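PDB 3E6Q: putative 5-carboxymethyl-2-hydroxymuconate isomerase from Pseudomonas aeruginosa, which probably acts as a 5-carboxymethyl-2-hydroxymuconate delta-isomerase, shifting a double bond within its unsaturated tricarboxylic substrate. Local coordinates for residues L25-T30 against G40-Q45. Numbering follows the deposited sequence. Where two conformers were deposited one is given.
With NA (sodium ion), chain R.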
loop_
_atom_site.group_PDB
_atom_site.type_symbol
_atom_site.label_atom_id
_atom_site.label_comp_id
_atom_site.label_asym_id
_atom_site.label_seq_id
_atom_site.Cartn_x
_atom_site.Cartn_y
_atom_site.Cartn_z
ATOM N N LEU A 25 -1.120 8.713 -5.691
ATOM C CA LEU A 25 -2.146 7.870 -6.292
ATOM C C LEU A 25 -1.501 6.545 -6.694
ATOM O O LEU A 25 -0.507 6.527 -7.442
ATOM C CB LEU A 25 -2.735 8.537 -7.504
ATOM C CG LEU A 25 -3.690 7.702 -8.341
ATOM C CD1 LEU A 25 -4.937 7.374 -7.494
ATOM C CD2 LEU A 25 -4.074 8.354 -9.674
ATOM N N VAL A 26 -2.067 5.446 -6.200
ATOM C CA VAL A 26 -1.594 4.102 -6.559
ATOM C C VAL A 26 -2.726 3.351 -7.264
ATOM O O VAL A 26 -3.806 3.165 -6.675
ATOM C CB VAL A 26 -1.098 3.285 -5.331
ATOM C CG1 VAL A 26 -0.622 1.863 -5.788
ATOM C CG2 VAL A 26 0.000 4.058 -4.533
ATOM N N ILE A 27 -2.480 2.942 -8.508
ATOM C CA ILE A 27 -3.402 2.140 -9.301
ATOM C C ILE A 27 -2.855 0.714 -9.374
ATOM O O ILE A 27 -1.688 0.524 -9.721
ATOM C CB ILE A 27 -3.603 2.728 -10.725
ATOM C CG1 ILE A 27 -4.115 4.181 -10.689
ATOM C CG2 ILE A 27 -4.553 1.839 -11.583
ATOM C CD1 ILE A 27 -4.190 4.818 -12.043
ATOM N N GLU A 28 -3.713 -0.250 -9.060
ATOM C CA GLU A 28 -3.396 -1.668 -9.077
ATOM C C GLU A 28 -4.365 -2.337 -10.059
ATOM O O GLU A 28 -5.578 -2.153 -9.974
ATOM C CB GLU A 28 -3.617 -2.304 -7.707
ATOM C CG GLU A 28 -2.694 -1.931 -6.594
ATOM C CD GLU A 28 -3.264 -2.463 -5.291
ATOM O OE1 GLU A 28 -2.892 -3.602 -4.840
ATOM O OE2 GLU A 28 -4.109 -1.733 -4.671
ATOM N N ALA A 29 -3.820 -3.127 -10.973
ATOM C CA ALA A 29 -4.582 -3.850 -11.990
ATOM C C ALA A 29 -4.165 -5.325 -11.953
ATOM O O ALA A 29 -2.990 -5.646 -11.907
ATOM C CB ALA A 29 -4.291 -3.275 -13.335
ATOM N N THR A 30 -5.127 -6.236 -11.928
ATOM C CA THR A 30 -4.783 -7.629 -12.021
ATOM C C THR A 30 -4.079 -7.876 -13.406
ATOM O O THR A 30 -4.383 -7.223 -14.412
ATOM C CB THR A 30 -6.019 -8.527 -11.817
ATOM O OG1 THR A 30 -7.063 -8.194 -12.769
ATOM C CG2 THR A 30 -6.513 -8.409 -10.342
ATOM N N GLY A 40 1.015 4.135 -18.644
ATOM C CA GLY A 40 1.530 5.497 -18.610
ATOM C C GLY A 40 0.444 6.485 -19.039
ATOM O O GLY A 40 0.291 7.572 -18.438
ATOM N N GLU A 41 -0.301 6.140 -20.088
ATOM C CA GLU A 41 -1.433 6.953 -20.542
ATOM C C GLU A 41 -2.551 7.031 -19.516
ATOM O O GLU A 41 -3.156 8.064 -19.335
ATOM C CB GLU A 41 -2.016 6.374 -21.826
ATOM C CG GLU A 41 -3.295 7.027 -22.341
ATOM C CD GLU A 41 -3.196 8.525 -22.584
ATOM O OE1 GLU A 41 -4.261 9.134 -22.780
ATOM O OE2 GLU A 41 -2.082 9.099 -22.580
ATOM N N LEU A 42 -2.841 5.906 -18.858
ATOM C CA LEU A 42 -3.820 5.908 -17.798
ATOM C C LEU A 42 -3.378 6.845 -16.628
ATOM O O LEU A 42 -4.196 7.625 -16.090
ATOM C CB LEU A 42 -4.106 4.480 -17.299
ATOM C CG LEU A 42 -5.024 4.370 -16.073
ATOM C CD1 LEU A 42 -6.386 5.031 -16.353
ATOM C CD2 LEU A 42 -5.146 2.848 -15.649
ATOM N N LEU A 43 -2.099 6.788 -16.266
ATOM C CA LEU A 43 -1.549 7.720 -15.242
ATOM C C LEU A 43 -1.684 9.161 -15.693
ATOM O O LEU A 43 -2.060 10.019 -14.885
ATOM C CB LEU A 43 -0.102 7.365 -14.866
ATOM C CG LEU A 43 0.072 6.036 -14.140
ATOM C CD1 LEU A 43 1.556 5.622 -14.070
ATOM C CD2 LEU A 43 -0.597 6.042 -12.756
ATOM N N GLU A 44 -1.371 9.448 -16.947
ATOM C CA GLU A 44 -1.510 10.800 -17.483
ATOM C C GLU A 44 -2.964 11.280 -17.389
ATOM O O GLU A 44 -3.235 12.438 -17.008
ATOM C CB GLU A 44 -1.002 10.838 -18.921
ATOM C CG GLU A 44 0.504 10.742 -19.029
ATOM C CD GLU A 44 1.017 10.533 -20.473
ATOM O OE1 GLU A 44 0.218 10.640 -21.428
ATOM O OE2 GLU A 44 2.239 10.269 -20.648
ATOM N N GLN A 45 -3.911 10.411 -17.739
ATOM C CA GLN A 45 -5.319 10.807 -17.675
ATOM C C GLN A 45 -5.770 11.044 -16.235
ATOM O O GLN A 45 -6.566 11.956 -15.951
ATOM C CB GLN A 45 -6.204 9.716 -18.297
ATOM C CG GLN A 45 -6.050 9.631 -19.814
ATOM C CD GLN A 45 -7.000 8.598 -20.378
ATOM O OE1 GLN A 45 -8.049 8.369 -19.810
ATOM N NE2 GLN A 45 -6.659 8.014 -21.494
HETATM NA NA NA R . -4.071 0.963 -4.616
HETATM O O HOH W 1 -2.436 1.164 -2.494
#
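The carboxylate of E28 is held through both oxygens on the face of strand 24-30 turned away from helix 39-52. Its OE2 binds the sodium ion at 2.7 Å, and water 1 is a second ligand, its O also 2.7 Å from the metal. OE1 forms a salt bridge with R64 of the third subunit, so metal and arginine together probably limit the rotation of the group and stabilise its negative charge. V26, two residues earlier on the same face, lays its CG1 3.8 Å from the sodium ion, an apolar neighbour of the metal.

I27 lies between these two residues and points the other way, toward the helix. With CG1 anti to the carbonyl carbon (chi1 -57°) and an extended second torsion (174°), the CG1 branch carries CD1 toward the helix, where it meets two successive leucines. CD1 lies 3.9 Å from L43 CD2, the two side chains running past each other in opposite directions, and 4.1 Å from L42 CG, which approaches at a slant. No hydrogen bond links strand and helix here, and the CA atoms of I27 and L43 stay 8.4 Å apart. F65, L83 and L109 close around I27, while L42 also packs on A112 and L43 reaches R72 of the second subunit.

Strand 24-30, helix 39-52 and the neighbouring parallel strand 62-73 thus form a beta-alpha-beta crossover with an apolar interior, the building unit of the trimeric tautomerase-type fold to which this isomerase family belongs.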